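Local atomic coordinates of alcohol oxidase (Myceliophthora thermophila, PDB entry 6F74), a protein that binds FAD as a VAO-type flavoprotein and probably uses the flavin to oxidise its substrates at the expense of molecular oxygen. Residues A[247-252]-A[376-381]; A[305-310]-A[414-419]; A[347-352]-A[470-475]. One frame throughout, in Å; residues are numbered along the deposited sequence.

Contact 1 of 3, residues A[247-252]-A[376-381]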
ATOM      1  N   GLY A 247       8.077  -5.958   0.416  1.00 19.71           N
ATOM      2  CA  GLY A 247       8.273  -6.665  -0.847  1.00 19.79           C
ATOM      3  C   GLY A 247       9.159  -7.866  -0.586  1.00 20.12           C
ATOM      4  O   GLY A 247       9.622  -8.051   0.533  1.00 20.28           O
ATOM      5  N   PRO A 248       9.441  -8.665  -1.608  1.00 20.29           N
ATOM      6  CA  PRO A 248      10.252  -9.864  -1.401  1.00 20.63           C
ATOM      7  C   PRO A 248      11.615  -9.653  -0.693  1.00 21.10           C
ATOM      8  O   PRO A 248      12.025 -10.514   0.098  1.00 21.28           O
ATOM      9  CB  PRO A 248      10.466 -10.359  -2.836  1.00 20.84           C
ATOM     10  CG  PRO A 248       9.212  -9.974  -3.525  1.00 20.44           C
ATOM     11  CD  PRO A 248       8.920  -8.586  -2.985  1.00 20.20           C
ATOM     12  N   ALA A 249      12.267  -8.510  -0.970  1.00 21.32           N
ATOM     13  CA  ALA A 249      13.638  -8.252  -0.540  1.00 21.90           C
ATOM     14  C   ALA A 249      13.814  -7.467   0.781  1.00 21.96           C
ATOM     15  O   ALA A 249      14.940  -7.211   1.183  1.00 22.50           O
ATOM     16  CB  ALA A 249      14.401  -7.583  -1.678  1.00 22.29           C
ATOM     17  N   THR A 250      12.724  -7.127   1.468  1.00 21.48           N
ATOM     18  CA  THR A 250      12.811  -6.220   2.629  1.00 21.57           C
ATOM     19  C   THR A 250      13.397  -6.867   3.890  1.00 21.93           C
ATOM     20  O   THR A 250      14.172  -6.227   4.594  1.00 22.36           O
ATOM     21  CB  THR A 250      11.476  -5.534   2.972  1.00 21.04           C
ATOM     22  OG1 THR A 250      10.453  -6.511   3.223  1.00 20.67           O
ATOM     23  CG2 THR A 250      11.044  -4.610   1.861  1.00 20.80           C
ATOM     24  N   HIS A 251      13.040  -8.119   4.183  1.00 21.80           N
ATOM     25  CA  HIS A 251      13.716  -8.831   5.264  1.00 22.22           C
ATOM     26  C   HIS A 251      15.243  -8.753   5.113  1.00 22.91           C
ATOM     27  O   HIS A 251      15.974  -8.460   6.059  1.00 23.39           O
ATOM     28  CB  HIS A 251      13.279 -10.300   5.313  1.00 22.05           C
ATOM     29  CG  HIS A 251      14.128 -11.132   6.215  1.00 22.55           C
ATOM     30  ND1 HIS A 251      13.982 -11.121   7.581  1.00 22.70           N
ATOM     31  CD2 HIS A 251      15.196 -11.929   5.955  1.00 23.02           C
ATOM     32  CE1 HIS A 251      14.912 -11.884   8.125  1.00 23.22           C
ATOM     33  NE2 HIS A 251      15.669 -12.380   7.164  1.00 23.42           N
ATOM     34  N   ASN A 252      15.724  -9.023   3.913  1.00 23.03           N
ATOM     35  CA  ASN A 252      17.170  -9.091   3.681  1.00 23.76           C
ATOM     36  C   ASN A 252      17.844  -7.746   3.638  1.00 24.15           C
ATOM     37  O   ASN A 252      18.978  -7.629   4.112  1.00 24.85           O
ATOM     38  CB  ASN A 252      17.431  -9.893   2.419  1.00 23.84           C
ATOM     39  CG  ASN A 252      17.292 -11.384   2.629  1.00 23.79           C
ATOM     40  OD1 ASN A 252      18.318 -12.052   2.582  1.00 24.37           O
ATOM     41  ND2 ASN A 252      16.072 -11.935   2.830  1.00 23.19           N
ATOM     42  N   TRP A 376      10.786 -17.742   0.686  1.00 21.47           N
ATOM     43  CA  TRP A 376      12.101 -17.818   0.051  1.00 21.95           C
ATOM     44  C   TRP A 376      13.229 -17.441   0.971  1.00 22.30           C
ATOM     45  O   TRP A 376      13.035 -16.711   1.949  1.00 22.14           O
ATOM     46  CB  TRP A 376      12.140 -16.929  -1.182  1.00 21.93           C
ATOM     47  CG  TRP A 376      11.417 -15.595  -1.025  1.00 21.51           C
ATOM     48  CD1 TRP A 376      11.860 -14.486  -0.371  1.00 21.52           C
ATOM     49  CD2 TRP A 376      10.146 -15.256  -1.568  1.00 21.08           C
ATOM     50  NE1 TRP A 376      10.933 -13.479  -0.451  1.00 21.10           N
ATOM     51  CE2 TRP A 376       9.875 -13.919  -1.194  1.00 20.82           C
ATOM     52  CE3 TRP A 376       9.202 -15.953  -2.332  1.00 20.93           C
ATOM     53  CZ2 TRP A 376       8.693 -13.270  -1.555  1.00 20.41           C
ATOM     54  CZ3 TRP A 376       8.045 -15.314  -2.695  1.00 20.56           C
ATOM     55  CH2 TRP A 376       7.796 -13.973  -2.310  1.00 20.29           C
ATOM     56  N   THR A 377      14.400 -17.978   0.646  1.00 22.84           N
ATOM     57  CA  THR A 377      15.647 -17.619   1.273  1.00 23.34           C
ATOM     58  C   THR A 377      16.561 -16.997   0.213  1.00 23.75           C
ATOM     59  O   THR A 377      17.244 -17.723  -0.539  1.00 24.20           O
ATOM     60  CB  THR A 377      16.368 -18.861   1.848  1.00 23.79           C
ATOM     61  OG1 THR A 377      16.459 -19.883   0.839  1.00 23.97           O
ATOM     62  CG2 THR A 377      15.618 -19.399   3.054  1.00 23.50           C
ATOM     63  N   ILE A 378      16.584 -15.675   0.179  1.00 23.65           N
ATOM     64  CA  ILE A 378      17.504 -14.950  -0.702  1.00 24.12           C
ATOM     65  C   ILE A 378      18.937 -15.198  -0.287  1.00 24.90           C
ATOM     66  O   ILE A 378      19.265 -15.023   0.882  1.00 25.02           O
ATOM     67  CB  ILE A 378      17.212 -13.423  -0.690  1.00 23.87           C
ATOM     68  CG1 ILE A 378      15.912 -13.197  -1.484  1.00 23.25           C
ATOM     69  CG2 ILE A 378      18.323 -12.629  -1.363  1.00 24.48           C
ATOM     70  CD1 ILE A 378      15.229 -11.855  -1.219  1.00 22.82           C
ATOM     71  N   GLY A 379      19.779 -15.605  -1.226  1.00 25.48           N
ATOM     72  CA  GLY A 379      21.185 -15.856  -0.942  1.00 26.32           C
ATOM     73  C   GLY A 379      21.547 -17.282  -0.561  1.00 26.61           C
ATOM     74  O   GLY A 379      22.709 -17.552  -0.299  1.00 27.36           O
ATOM     75  N   LYS A 380      20.571 -18.205  -0.558  1.00 26.08           N
ATOM     76  CA  LYS A 380      20.794 -19.590  -0.120  1.00 26.31           C
ATOM     77  C   LYS A 380      20.329 -20.596  -1.162  1.00 26.23           C
ATOM     78  O   LYS A 380      19.265 -20.425  -1.755  1.00 25.68           O
ATOM     79  CB  LYS A 380      20.066 -19.847   1.185  1.00 25.83           C
ATOM     80  CG  LYS A 380      20.577 -19.033   2.378  1.00 26.02           C
ATOM     81  CD  LYS A 380      19.747 -19.348   3.632  1.00 25.58           C
ATOM     82  CE  LYS A 380      20.469 -19.146   4.945  1.00 26.03           C
ATOM     83  NZ  LYS A 380      20.610 -17.715   5.310  1.00 26.05           N
ATOM     84  N   ARG A 381      21.125 -21.640  -1.371  1.00 26.84           N
ATOM     85  CA  ARG A 381      20.784 -22.725  -2.302  1.00 26.90           C
ATOM     86  C   ARG A 381      19.795 -23.650  -1.582  1.00 26.37           C
ATOM     87  O   ARG A 381      19.522 -23.459  -0.405  1.00 26.06           O
ATOM     88  CB  ARG A 381      22.051 -23.477  -2.746  1.00 27.83           C
ATOM     89  CG  ARG A 381      22.988 -22.599  -3.557  1.00 28.45           C
ATOM     90  CD  ARG A 381      24.128 -23.337  -4.247  1.00 29.43           C
ATOM     91  NE  ARG A 381      24.341 -22.848  -5.619  1.00 29.82           N
ATOM     92  CZ  ARG A 381      24.876 -21.655  -5.952  1.00 30.13           C
ATOM     93  NH1 ARG A 381      25.307 -20.782  -5.026  1.00 30.13           N
ATOM     94  NH2 ARG A 381      24.976 -21.314  -7.240  1.00 30.49           N
TER
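W376 turns the NE1 and CZ2 side of its indole to P248, and the two side chains cross obliquely. NE1 of W376 donates to the carbonyl O of P248 at 3.2 Å, with an N-H...O angle of 151°; the acceptor sits at the ring's edge, a little out of its plane. Along the same side of the indole, CZ2 of W376 packs on CB of P248 at 3.6 Å, so the buried ring meets P248 both through its polar N-H and through a carbon of its six-membered ring. The torsion behind this approach puts CG of W376 between the backbone N and the carbonyl carbon (chi1 39°). P248 and A249 form the corner of a type I turn, G247 to T250, which leads into helix 250-253, within the FAD-binding region; the side chain of P248 lies about 6 Å from the bound cofactor. Strand 370-378 of the large antiparallel sheet supplies the other partner and ends here in a type II turn, T377 to K380, whose third position is taken by G379. The last strand residue, I378, brings CD1 up to the turn, 3.7 Å from O of P248 and 4.0 Å from CA of A249. N252 meets the root of the same side chain, its amide lying obliquely across it with OD1 3.7 Å from CB of I378. F418, from helix 415-422, packs edge-to-face with W376.

Contact 2 of 3, residues A[305-310]-A[414-419]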
ATOM      1  N   HIS A 305      21.342  -2.801  -3.928  1.00 26.69           N
ATOM      2  CA  HIS A 305      22.148  -3.801  -3.251  1.00 27.14           C
ATOM      3  C   HIS A 305      22.746  -4.803  -4.230  1.00 27.64           C
ATOM      4  O   HIS A 305      22.108  -5.115  -5.223  1.00 27.31           O
ATOM      5  CB  HIS A 305      21.262  -4.499  -2.219  1.00 26.40           C
ATOM      6  CG  HIS A 305      20.720  -3.568  -1.187  1.00 26.01           C
ATOM      7  ND1 HIS A 305      21.392  -3.267  -0.024  1.00 26.46           N
ATOM      8  CD2 HIS A 305      19.581  -2.839  -1.166  1.00 25.30           C
ATOM      9  CE1 HIS A 305      20.686  -2.393   0.667  1.00 26.04           C
ATOM     10  NE2 HIS A 305      19.582  -2.111  -0.003  1.00 25.32           N
ATOM     11  N   PRO A 306      23.944  -5.338  -3.932  1.00 28.48           N
ATOM     12  CA  PRO A 306      24.546  -6.344  -4.815  1.00 29.03           C
ATOM     13  C   PRO A 306      23.582  -7.494  -5.120  1.00 28.31           C
ATOM     14  O   PRO A 306      22.849  -7.932  -4.232  1.00 27.63           O
ATOM     15  CB  PRO A 306      25.744  -6.873  -3.992  1.00 29.84           C
ATOM     16  CG  PRO A 306      26.054  -5.789  -3.003  1.00 30.02           C
ATOM     17  CD  PRO A 306      24.717  -5.170  -2.683  1.00 28.95           C
ATOM     18  N   ASN A 307      23.585  -7.967  -6.366  1.00 28.53           N
ATOM     19  CA  ASN A 307      22.820  -9.160  -6.734  1.00 28.05           C
ATOM     20  C   ASN A 307      23.352 -10.361  -5.941  1.00 28.29           C
ATOM     21  O   ASN A 307      24.468 -10.343  -5.442  1.00 29.02           O
ATOM     22  CB  ASN A 307      22.869  -9.451  -8.251  1.00 28.44           C
ATOM     23  CG  ASN A 307      21.599 -10.114  -8.798  1.00 27.71           C
ATOM     24  OD1 ASN A 307      20.835 -10.745  -8.051  1.00 27.02           O
ATOM     25  ND2 ASN A 307      21.393  -9.998 -10.119  1.00 27.94           N
ATOM     26  N   VAL A 308      22.505 -11.384  -5.792  1.00 27.68           N
ATOM     27  CA  VAL A 308      22.890 -12.619  -5.100  1.00 27.86           C
ATOM     28  C   VAL A 308      23.163 -13.694  -6.133  1.00 28.30           C
ATOM     29  O   VAL A 308      22.737 -13.569  -7.289  1.00 28.26           O
ATOM     30  CB  VAL A 308      21.834 -13.097  -4.083  1.00 26.98           C
ATOM     31  CG1 VAL A 308      21.745 -12.110  -2.927  1.00 26.73           C
ATOM     32  CG2 VAL A 308      20.470 -13.318  -4.736  1.00 26.21           C
ATOM     33  N   LYS A 309      23.860 -14.748  -5.717  1.00 28.76           N
ATOM     34  CA  LYS A 309      24.103 -15.888  -6.603  1.00 29.20           C
ATOM     35  C   LYS A 309      23.025 -16.959  -6.542  1.00 28.51           C
ATOM     36  O   LYS A 309      22.921 -17.802  -7.436  1.00 28.74           O
ATOM     37  CB  LYS A 309      25.504 -16.468  -6.409  1.00 30.23           C
ATOM     38  CG  LYS A 309      26.488 -15.852  -7.422  1.00 31.20           C
ATOM     39  CD  LYS A 309      27.931 -16.181  -7.117  1.00 32.31           C
ATOM     40  CE  LYS A 309      28.427 -15.232  -6.023  1.00 32.41           C
ATOM     41  NZ  LYS A 309      29.898 -15.393  -5.700  1.00 33.61           N
ATOM     42  N   ALA A 310      22.193 -16.919  -5.516  1.00 27.72           N
ATOM     43  CA  ALA A 310      21.128 -17.912  -5.409  1.00 27.10           C
ATOM     44  C   ALA A 310      19.983 -17.359  -4.639  1.00 26.20           C
ATOM     45  O   ALA A 310      20.156 -16.483  -3.801  1.00 26.08           O
ATOM     46  CB  ALA A 310      21.667 -19.187  -4.766  1.00 27.44           C
ATOM     47  N   ASP A 414      19.771 -15.839  -9.668  1.00 27.16           N
ATOM     48  CA  ASP A 414      19.892 -14.420  -9.262  1.00 26.98           C
ATOM     49  C   ASP A 414      18.580 -13.906  -8.727  1.00 26.00           C
ATOM     50  O   ASP A 414      17.565 -14.620  -8.742  1.00 25.50           O
ATOM     51  CB  ASP A 414      20.423 -13.501 -10.417  1.00 27.59           C
ATOM     52  CG  ASP A 414      19.313 -12.911 -11.280  1.00 27.13           C
ATOM     53  OD1 ASP A 414      18.593 -13.688 -11.928  1.00 27.00           O
ATOM     54  OD2 ASP A 414      19.159 -11.670 -11.321  1.00 26.96           O
ATOM     55  N   TYR A 415      18.579 -12.678  -8.234  1.00 25.77           N
ATOM     56  CA  TYR A 415      17.380 -12.106  -7.683  1.00 24.91           C
ATOM     57  C   TYR A 415      16.248 -11.953  -8.724  1.00 24.55           C
ATOM     58  O   TYR A 415      15.072 -12.228  -8.442  1.00 23.90           O
ATOM     59  CB  TYR A 415      17.681 -10.744  -7.054  1.00 24.86           C
ATOM     60  CG  TYR A 415      16.454 -10.138  -6.438  1.00 24.02           C
ATOM     61  CD1 TYR A 415      15.957 -10.632  -5.228  1.00 23.57           C
ATOM     62  CD2 TYR A 415      15.762  -9.107  -7.065  1.00 23.73           C
ATOM     63  CE1 TYR A 415      14.839 -10.091  -4.632  1.00 22.89           C
ATOM     64  CE2 TYR A 415      14.619  -8.562  -6.496  1.00 23.01           C
ATOM     65  CZ  TYR A 415      14.154  -9.063  -5.277  1.00 22.60           C
ATOM     66  OH  TYR A 415      13.039  -8.538  -4.677  1.00 21.98           O
ATOM     67  N   TRP A 416      16.597 -11.467  -9.910  1.00 25.02           N
ATOM     68  CA  TRP A 416      15.578 -11.060 -10.865  1.00 24.74           C
ATOM     69  C   TRP A 416      14.848 -12.190 -11.539  1.00 24.69           C
ATOM     70  O   TRP A 416      13.636 -12.062 -11.749  1.00 24.17           O
ATOM     71  CB  TRP A 416      16.133 -10.091 -11.889  1.00 25.29           C
ATOM     72  CG  TRP A 416      16.524  -8.824 -11.222  1.00 25.20           C
ATOM     73  CD1 TRP A 416      17.792  -8.374 -11.009  1.00 25.84           C
ATOM     74  CD2 TRP A 416      15.651  -7.886 -10.605  1.00 24.49           C
ATOM     75  NE1 TRP A 416      17.756  -7.201 -10.305  1.00 25.57           N
ATOM     76  CE2 TRP A 416      16.453  -6.875 -10.052  1.00 24.73           C
ATOM     77  CE3 TRP A 416      14.259  -7.805 -10.455  1.00 23.73           C
ATOM     78  CZ2 TRP A 416      15.916  -5.794  -9.366  1.00 24.22           C
ATOM     79  CZ3 TRP A 416      13.728  -6.729  -9.769  1.00 23.22           C
ATOM     80  CH2 TRP A 416      14.554  -5.741  -9.227  1.00 23.46           C
ATOM     81  N   SER A 417      15.535 -13.283 -11.865  1.00 25.26           N
ATOM     82  CA  SER A 417      14.835 -14.464 -12.400  1.00 25.24           C
ATOM     83  C   SER A 417      13.878 -15.012 -11.322  1.00 24.49           C
ATOM     84  O   SER A 417      12.754 -15.435 -11.632  1.00 24.17           O
ATOM     85  CB  SER A 417      15.824 -15.540 -12.864  1.00 26.04           C
ATOM     86  OG  SER A 417      16.593 -16.060 -11.771  1.00 26.10           O
ATOM     87  N   PHE A 418      14.325 -14.968 -10.065  1.00 24.28           N
ATOM     88  CA  PHE A 418      13.501 -15.325  -8.916  1.00 23.63           C
ATOM     89  C   PHE A 418      12.297 -14.392  -8.812  1.00 22.98           C
ATOM     90  O   PHE A 418      11.163 -14.852  -8.634  1.00 22.56           O
ATOM     91  CB  PHE A 418      14.309 -15.316  -7.590  1.00 23.65           C
ATOM     92  CG  PHE A 418      13.488 -14.893  -6.398  1.00 22.97           C
ATOM     93  CD1 PHE A 418      12.534 -15.748  -5.864  1.00 22.57           C
ATOM     94  CD2 PHE A 418      13.610 -13.610  -5.860  1.00 22.78           C
ATOM     95  CE1 PHE A 418      11.721 -15.337  -4.798  1.00 22.02           C
ATOM     96  CE2 PHE A 418      12.809 -13.196  -4.805  1.00 22.22           C
ATOM     97  CZ  PHE A 418      11.869 -14.059  -4.263  1.00 21.85           C
ATOM     98  N   TYR A 419      12.556 -13.089  -8.888  1.00 22.96           N
ATOM     99  CA  TYR A 419      11.533 -12.094  -8.627  1.00 22.37           C
ATOM    100  C   TYR A 419      10.380 -12.294  -9.581  1.00 22.21           C
ATOM    101  O   TYR A 419       9.217 -12.340  -9.176  1.00 21.70           O
ATOM    102  CB  TYR A 419      12.057 -10.656  -8.750  1.00 22.47           C
ATOM    103  CG  TYR A 419      10.965  -9.643  -8.532  1.00 21.90           C
ATOM    104  CD1 TYR A 419      10.549  -9.302  -7.239  1.00 21.43           C
ATOM    105  CD2 TYR A 419      10.269  -9.115  -9.597  1.00 21.85           C
ATOM    106  CE1 TYR A 419       9.504  -8.403  -7.033  1.00 20.94           C
ATOM    107  CE2 TYR A 419       9.227  -8.223  -9.408  1.00 21.35           C
ATOM    108  CZ  TYR A 419       8.846  -7.869  -8.123  1.00 20.89           C
ATOM    109  OH  TYR A 419       7.769  -6.997  -7.943  1.00 20.44           O
TER
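A helix N-cap is the meeting point here: D414 caps the start of helix 415-422, and N307, in the loop after strand 296-306, binds both the capping carboxylate and the first turn of the helix. The amide of N307 is used at both ends. Its OD1 accepts from the backbone N of Y415 at 3.0 Å, in the carbonyl plane and on a lone pair, with an N-H...O angle of 166°. Its ND2 donates to OD2 of D414, also at 3.0 Å, nearly in the amide plane and on the anti lone pair of that oxygen; ND2 is also hydrogen-bonded to OD1 of N223, its strongest polar partner. Amide and carboxylate are steeply turned, their planes 66° apart. A further bond, from V308 N to N307 OD1, ties the amide back to its own loop and helps to fix its rotation. OD2 of D414 thus accepts two bonds, because it also takes W416 N at 2.9 Å, from above the carboxylate plane. The negative charge at this N terminus would probably be eased by the N-H groups gathered round it. Beside the polar pair, CG2 of V308 lies 4.0 Å from Y415 N, and O of V308 faces CA of D414 in a CA-H...O contact. Y415 itself turns away to pack against P248 and I378. The other carboxylate oxygen, OD1 of D414, takes S417 N and S417 OG, both from the same face of its plane.

Contact 3 of 3, residues A[347-352]-A[470-475]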
ATOM      1  N   ASN A 347      16.054 -17.435  10.352  1.00 24.39           N
ATOM      2  CA  ASN A 347      16.796 -18.217   9.381  1.00 24.58           C
ATOM      3  C   ASN A 347      16.871 -17.582   7.984  1.00 24.34           C
ATOM      4  O   ASN A 347      17.278 -18.266   7.046  1.00 24.46           O
ATOM      5  CB  ASN A 347      16.153 -19.631   9.257  1.00 24.37           C
ATOM      6  CG  ASN A 347      16.223 -20.437  10.544  1.00 24.72           C
ATOM      7  OD1 ASN A 347      17.024 -20.143  11.414  1.00 25.25           O
ATOM      8  ND2 ASN A 347      15.384 -21.479  10.657  1.00 24.48           N
ATOM      9  N   GLY A 348      16.481 -16.312   7.814  1.00 24.06           N
ATOM     10  CA  GLY A 348      16.518 -15.671   6.495  1.00 23.86           C
ATOM     11  C   GLY A 348      15.379 -15.949   5.529  1.00 23.24           C
ATOM     12  O   GLY A 348      15.508 -15.741   4.313  1.00 23.19           O
ATOM     13  N   VAL A 349      14.243 -16.400   6.063  1.00 22.84           N
ATOM     14  CA  VAL A 349      13.067 -16.700   5.268  1.00 22.31           C
ATOM     15  C   VAL A 349      12.130 -15.476   5.251  1.00 21.86           C
ATOM     16  O   VAL A 349      11.921 -14.797   6.275  1.00 21.85           O
ATOM     17  CB  VAL A 349      12.298 -17.943   5.786  1.00 22.19           C
ATOM     18  CG1 VAL A 349      11.138 -18.304   4.864  1.00 21.76           C
ATOM     19  CG2 VAL A 349      13.218 -19.149   5.885  1.00 22.66           C
ATOM     20  N   ALA A 350      11.581 -15.216   4.071  1.00 21.54           N
ATOM     21  CA  ALA A 350      10.611 -14.149   3.857  1.00 21.11           C
ATOM     22  C   ALA A 350       9.587 -14.581   2.813  1.00 20.76           C
ATOM     23  O   ALA A 350       9.795 -15.561   2.076  1.00 20.90           O
ATOM     24  CB  ALA A 350      11.311 -12.869   3.424  1.00 21.23           C
ATOM     25  N   GLY A 351       8.492 -13.822   2.736  1.00 20.37           N
ATOM     26  CA  GLY A 351       7.498 -14.008   1.669  1.00 20.09           C
ATOM     27  C   GLY A 351       6.072 -13.891   2.145  1.00 19.77           C
ATOM     28  O   GLY A 351       5.790 -13.244   3.161  1.00 19.70           O
ATOM     29  N   TYR A 352       5.162 -14.498   1.393  1.00 19.64           N
ATOM     30  CA  TYR A 352       3.752 -14.280   1.645  1.00 19.39           C
ATOM     31  C   TYR A 352       2.973 -15.563   1.683  1.00 19.46           C
ATOM     32  O   TYR A 352       3.162 -16.444   0.830  1.00 19.61           O
ATOM     33  CB  TYR A 352       3.153 -13.338   0.589  1.00 19.17           C
ATOM     34  CG  TYR A 352       3.917 -12.043   0.469  1.00 19.14           C
ATOM     35  CD1 TYR A 352       5.016 -11.919  -0.421  1.00 19.33           C
ATOM     36  CD2 TYR A 352       3.568 -10.950   1.220  1.00 18.98           C
ATOM     37  CE1 TYR A 352       5.713 -10.735  -0.529  1.00 19.36           C
ATOM     38  CE2 TYR A 352       4.265  -9.749   1.113  1.00 18.99           C
ATOM     39  CZ  TYR A 352       5.333  -9.654   0.233  1.00 19.18           C
ATOM     40  OH  TYR A 352       6.007  -8.477   0.116  1.00 19.25           O
ATOM     41  N   VAL A 470      -0.469 -13.512   5.483  1.00 19.26           N
ATOM     42  CA  VAL A 470       0.760 -13.380   6.253  1.00 19.41           C
ATOM     43  C   VAL A 470       1.839 -12.681   5.415  1.00 19.29           C
ATOM     44  O   VAL A 470       2.148 -13.155   4.338  1.00 19.24           O
ATOM     45  CB  VAL A 470       1.293 -14.754   6.670  1.00 19.67           C
ATOM     46  CG1 VAL A 470       2.636 -14.625   7.354  1.00 19.87           C
ATOM     47  CG2 VAL A 470       0.341 -15.378   7.666  1.00 19.88           C
ATOM     48  N   LEU A 471       2.396 -11.572   5.926  1.00 19.31           N
ATOM     49  CA  LEU A 471       3.466 -10.828   5.241  1.00 19.29           C
ATOM     50  C   LEU A 471       4.760 -11.051   5.998  1.00 19.62           C
ATOM     51  O   LEU A 471       5.063 -10.351   6.969  1.00 19.79           O
ATOM     52  CB  LEU A 471       3.131  -9.340   5.192  1.00 19.12           C
ATOM     53  CG  LEU A 471       1.825  -8.920   4.518  1.00 18.84           C
ATOM     54  CD1 LEU A 471       0.659  -9.281   5.398  1.00 18.88           C
ATOM     55  CD2 LEU A 471       1.864  -7.416   4.285  1.00 18.71           C
ATOM     56  N   LEU A 472       5.505 -12.078   5.606  1.00 19.78           N
ATOM     57  CA  LEU A 472       6.720 -12.411   6.312  1.00 20.16           C
ATOM     58  C   LEU A 472       7.811 -11.515   5.706  1.00 20.28           C
ATOM     59  O   LEU A 472       8.615 -11.943   4.880  1.00 20.43           O
ATOM     60  CB  LEU A 472       7.022 -13.892   6.185  1.00 20.33           C
ATOM     61  CG  LEU A 472       8.226 -14.404   6.969  1.00 20.78           C
ATOM     62  CD1 LEU A 472       8.079 -14.162   8.481  1.00 20.99           C
ATOM     63  CD2 LEU A 472       8.402 -15.879   6.663  1.00 20.91           C
ATOM     64  N   VAL A 473       7.792 -10.257   6.120  1.00 20.27           N
ATOM     65  CA  VAL A 473       8.546  -9.202   5.422  1.00 20.34           C
ATOM     66  C   VAL A 473       9.441  -8.378   6.295  1.00 20.72           C
ATOM     67  O   VAL A 473      10.105  -7.520   5.790  1.00 20.85           O
ATOM     68  CB  VAL A 473       7.609  -8.258   4.630  1.00 19.93           C
ATOM     69  CG1 VAL A 473       6.811  -9.041   3.600  1.00 19.65           C
ATOM     70  CG2 VAL A 473       6.675  -7.504   5.547  1.00 19.79           C
ATOM     71  N   SER A 474       9.478  -8.630   7.593  1.00 20.96           N
ATOM     72  CA  SER A 474      10.343  -7.883   8.482  1.00 21.42           C
ATOM     73  C   SER A 474      11.347  -8.881   9.054  1.00 21.91           C
ATOM     74  O   SER A 474      11.630  -9.879   8.398  1.00 21.89           O
ATOM     75  CB  SER A 474       9.541  -7.144   9.533  1.00 21.40           C
ATOM     76  OG  SER A 474      10.362  -6.428  10.453  1.00 21.93           O
ATOM     77  N   GLY A 475      11.896  -8.618  10.234  1.00 22.40           N
ATOM     78  CA  GLY A 475      13.012  -9.387  10.739  1.00 22.97           C
ATOM     79  C   GLY A 475      14.289  -8.978  10.028  1.00 23.34           C
ATOM     80  O   GLY A 475      14.300  -8.018   9.270  1.00 23.18           O
TER
HETATM   81  O   HOH W   1      11.192 -12.513   7.831  1.00 12.15           O
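Y352 starts its run across L471 and V473 at CB, which lies 3.9 Å from O of V470, while its CA makes a CA-H...O contact with the same carbonyl. Further out, CD2 of Y352 passes CG of L471 at 4.2 Å, the residue paired with it across the two strands. CE2 of Y352 then reaches CG1 of V473 at 3.6 Å, and the two side chains cross at about a right angle. The hydroxyl still touches this methyl, but its polar partner lies elsewhere: OH is hydrogen-bonded to ND1 of H246, an FAD-binding residue. A phenylalanine in place of Y352 would probably keep the ring packing but leave ND1 of H246 without this partner and the imidazole freer to turn. One residue earlier, G351 makes both backbone bonds of its pair with L472. G351 N donates to L472 O at 2.9 Å. In return L472 N donates to G351 O at 2.7 Å, nearly along the C=O axis. L472 is the centre of an inverse gamma turn and sends CD2 back to CG1 of V349, 4.1 Å away, on the face opposite Y352. Past the end of strand 467-472 a water bridges O of V349 and O of S474, donating to both. This is antiparallel pairing in the middle of a seven-stranded sheet, consistent with the substrate-domain sheet of VAO-type oxidases, where the side chain of Y352 comes within about 5 Å of the bound FAD.

Overall arrangement
Followed from the N terminus, the chain passes 247-252, 305-310 and 347-352 before any contact closes. Then 376-381 returns to the first of them (contact 1), 414-419 to the second (contact 2) and 470-475 to the third (contact 3). Each loop spans more than a hundred residues; all three cross one another and none nests. Contact 1 joins the FAD-binding region to the seven-stranded sheet, contact 2 fastens helix 415-422 to the link between two sheets, and contact 3 pairs neighbouring strands. Contact 1 touches both others, through G379 N with A310 O and W376 N with A350 O, whereas contacts 2 and 3 do not meet.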